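Local coordinates for carbohydrate kinase, FGGY (Novosphingobium aromaticivorans, PDB 3H6E), which probably acts as a sugar kinase of the FGGY family, transferring a phosphoryl group to a carbohydrate substrate, at residues 17-21 and 56-61. Numbering follows the deposited sequence.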
loop_
_atom_site.group_PDB
_atom_site.type_symbol
_atom_site.label_atom_id
_atom_site.label_comp_id
_atom_site.label_asym_id
_atom_site.label_seq_id
_atom_site.Cartn_x
_atom_site.Cartn_y
_atom_site.Cartn_z
ATOM N N LEU A 17 -12.651 3.648 -0.440
ATOM C CA LEU A 17 -13.617 3.142 0.532
ATOM C C LEU A 17 -13.239 3.506 1.960
ATOM O O LEU A 17 -12.092 3.339 2.371
ATOM C CB LEU A 17 -13.770 1.622 0.409
ATOM C CG LEU A 17 -14.502 1.097 -0.828
ATOM C CD1 LEU A 17 -14.564 -0.424 -0.811
ATOM C CD2 LEU A 17 -15.898 1.691 -0.923
ATOM N N SER A 18 -14.216 4.009 2.707
ATOM C CA SER A 18 -14.046 4.243 4.135
ATOM C C SER A 18 -14.839 3.208 4.930
ATOM O O SER A 18 -16.045 3.053 4.741
ATOM C CB SER A 18 -14.467 5.666 4.514
ATOM O OG SER A 18 -15.745 5.984 3.998
ATOM N N LYS A 19 -14.147 2.492 5.808
ATOM C CA LYS A 19 -14.750 1.392 6.545
ATOM C C LYS A 19 -14.577 1.564 8.048
ATOM O O LYS A 19 -13.473 1.802 8.533
ATOM C CB LYS A 19 -14.117 0.065 6.120
ATOM C CG LYS A 19 -13.790 -0.028 4.637
ATOM C CD LYS A 19 -13.335 -1.431 4.257
ATOM C CE LYS A 19 -13.298 -1.615 2.744
ATOM N NZ LYS A 19 -13.063 -3.036 2.350
ATOM N N VAL A 20 -15.675 1.441 8.784
ATOM C CA VAL A 20 -15.614 1.390 10.236
ATOM C C VAL A 20 -15.982 -0.017 10.685
ATOM O O VAL A 20 -16.957 -0.595 10.204
ATOM C CB VAL A 20 -16.551 2.417 10.886
ATOM C CG1 VAL A 20 -16.421 2.362 12.401
ATOM C CG2 VAL A 20 -16.241 3.815 10.368
ATOM N N SER A 21 -15.195 -0.570 11.602
ATOM C CA SER A 21 -15.336 -1.974 11.963
ATOM C C SER A 21 -15.257 -2.234 13.465
ATOM O O SER A 21 -14.453 -1.628 14.172
ATOM C CB SER A 21 -14.279 -2.804 11.235
ATOM O OG SER A 21 -12.983 -2.257 11.405
ATOM N N TRP A 56 -20.316 11.194 9.084
ATOM C CA TRP A 56 -20.691 9.800 8.861
ATOM C C TRP A 56 -20.161 8.888 9.961
ATOM O O TRP A 56 -20.861 7.986 10.422
ATOM C CB TRP A 56 -20.187 9.299 7.505
ATOM C CG TRP A 56 -20.304 7.803 7.342
ATOM C CD1 TRP A 56 -21.452 7.088 7.141
ATOM C CD2 TRP A 56 -19.236 6.843 7.370
ATOM N NE1 TRP A 56 -21.166 5.747 7.040
ATOM C CE2 TRP A 56 -19.814 5.570 7.177
ATOM C CE3 TRP A 56 -17.849 6.935 7.537
ATOM C CZ2 TRP A 56 -19.054 4.400 7.146
ATOM C CZ3 TRP A 56 -17.096 5.771 7.508
ATOM C CH2 TRP A 56 -17.701 4.521 7.312
ATOM N N LEU A 57 -18.924 9.128 10.382
ATOM C CA LEU A 57 -18.263 8.219 11.313
ATOM C C LEU A 57 -18.564 8.531 12.781
ATOM O O LEU A 57 -18.212 7.757 13.667
ATOM C CB LEU A 57 -16.756 8.145 11.038
ATOM C CG LEU A 57 -15.754 8.946 11.865
ATOM C CD1 LEU A 57 -15.256 8.110 13.030
ATOM C CD2 LEU A 57 -14.586 9.360 10.983
ATOM N N LEU A 58 -19.221 9.660 13.037
ATOM C CA LEU A 58 -19.771 9.917 14.364
ATOM C C LEU A 58 -21.138 9.255 14.490
ATOM O O LEU A 58 -21.574 8.914 15.589
ATOM C CB LEU A 58 -19.859 11.417 14.658
ATOM C CG LEU A 58 -18.598 12.031 15.269
ATOM C CD1 LEU A 58 -18.827 13.483 15.649
ATOM C CD2 LEU A 58 -18.137 11.226 16.478
ATOM N N ASP A 59 -21.805 9.074 13.353
ATOM C CA ASP A 59 -23.051 8.315 13.293
ATOM C C ASP A 59 -22.777 6.854 13.604
ATOM O O ASP A 59 -23.268 6.311 14.592
ATOM C CB ASP A 59 -23.678 8.409 11.901
ATOM C CG ASP A 59 -24.198 9.793 11.584
ATOM O OD1 ASP A 59 -24.396 10.583 12.532
ATOM O OD2 ASP A 59 -24.412 10.089 10.386
ATOM N N VAL A 60 -21.987 6.221 12.745
ATOM C CA VAL A 60 -21.695 4.799 12.867
ATOM C C VAL A 60 -21.065 4.456 14.215
ATOM O O VAL A 60 -21.307 3.379 14.761
ATOM C CB VAL A 60 -20.799 4.307 11.706
ATOM C CG1 VAL A 60 -19.623 5.238 11.515
ATOM C CG2 VAL A 60 -20.332 2.881 11.948
ATOM N N LEU A 61 -20.266 5.373 14.752
ATOM C CA LEU A 61 -19.676 5.178 16.073
ATOM C C LEU A 61 -20.757 5.113 17.147
ATOM O O LEU A 61 -20.631 4.371 18.123
ATOM C CB LEU A 61 -18.677 6.289 16.405
ATOM C CG LEU A 61 -17.255 6.135 15.864
ATOM C CD1 LEU A 61 -16.355 7.179 16.484
ATOM C CD2 LEU A 61 -16.718 4.745 16.140
#
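In the N-terminal actin-like ATPase domain of this FGGY kinase, helix 50-63 lies against one face of the mixed beta-sheet and meets strand 17-23 through Val20 and Trp56. The short segments run nearly in the same direction, with axes 9.7 Å apart and 22° between them. Val20 is the main strand residue. Its CG2 lies 3.5 Å from CH2 of the Trp56 six-membered ring, approaching it obliquely. The valine and the indole pass alongside one another, the one extending helixward and the other strandward. CG of Trp56 stands anti to the backbone N (chi1 169°), and this helps bring the six-membered ring to the strand. Trp56 CH2 also comes within 3.4 Å of Ser18 O. Ser18 OG sits 3.8 Å from Trp56 CZ3 but spends its polar end on a hydrogen bond to Arg35 O of the adjoining strand 29-36. Strand 17-23 is the second strand of the sheet, between 29-36 and 9-13, in the antiparallel three-stranded start of the ribonuclease H-like fold shared by the actin-like ATPases. One helical turn after Trp56, Val60 meets Val20 tip to tip, with CG1 of Val60 3.8 Å from CG2 of Val20. Val20 CG1 lies near Val60 CG2 as well, and is 4.4 Å from Leu61 CD2. Leu57 CB lies equally far from Val20 CG2, and its side chain also touches Ile11 on strand 9-13. No hydrogen bond crosses between the segments, so the join rests on apolar and van der Waals contact. An alanine in place of Trp56 is likely to open a gap beside Val20 CG2 and leave Ser18 without its indole cover. Trp56 also packs on Arg35, and Val60 on Gln33, both of strand 29-36.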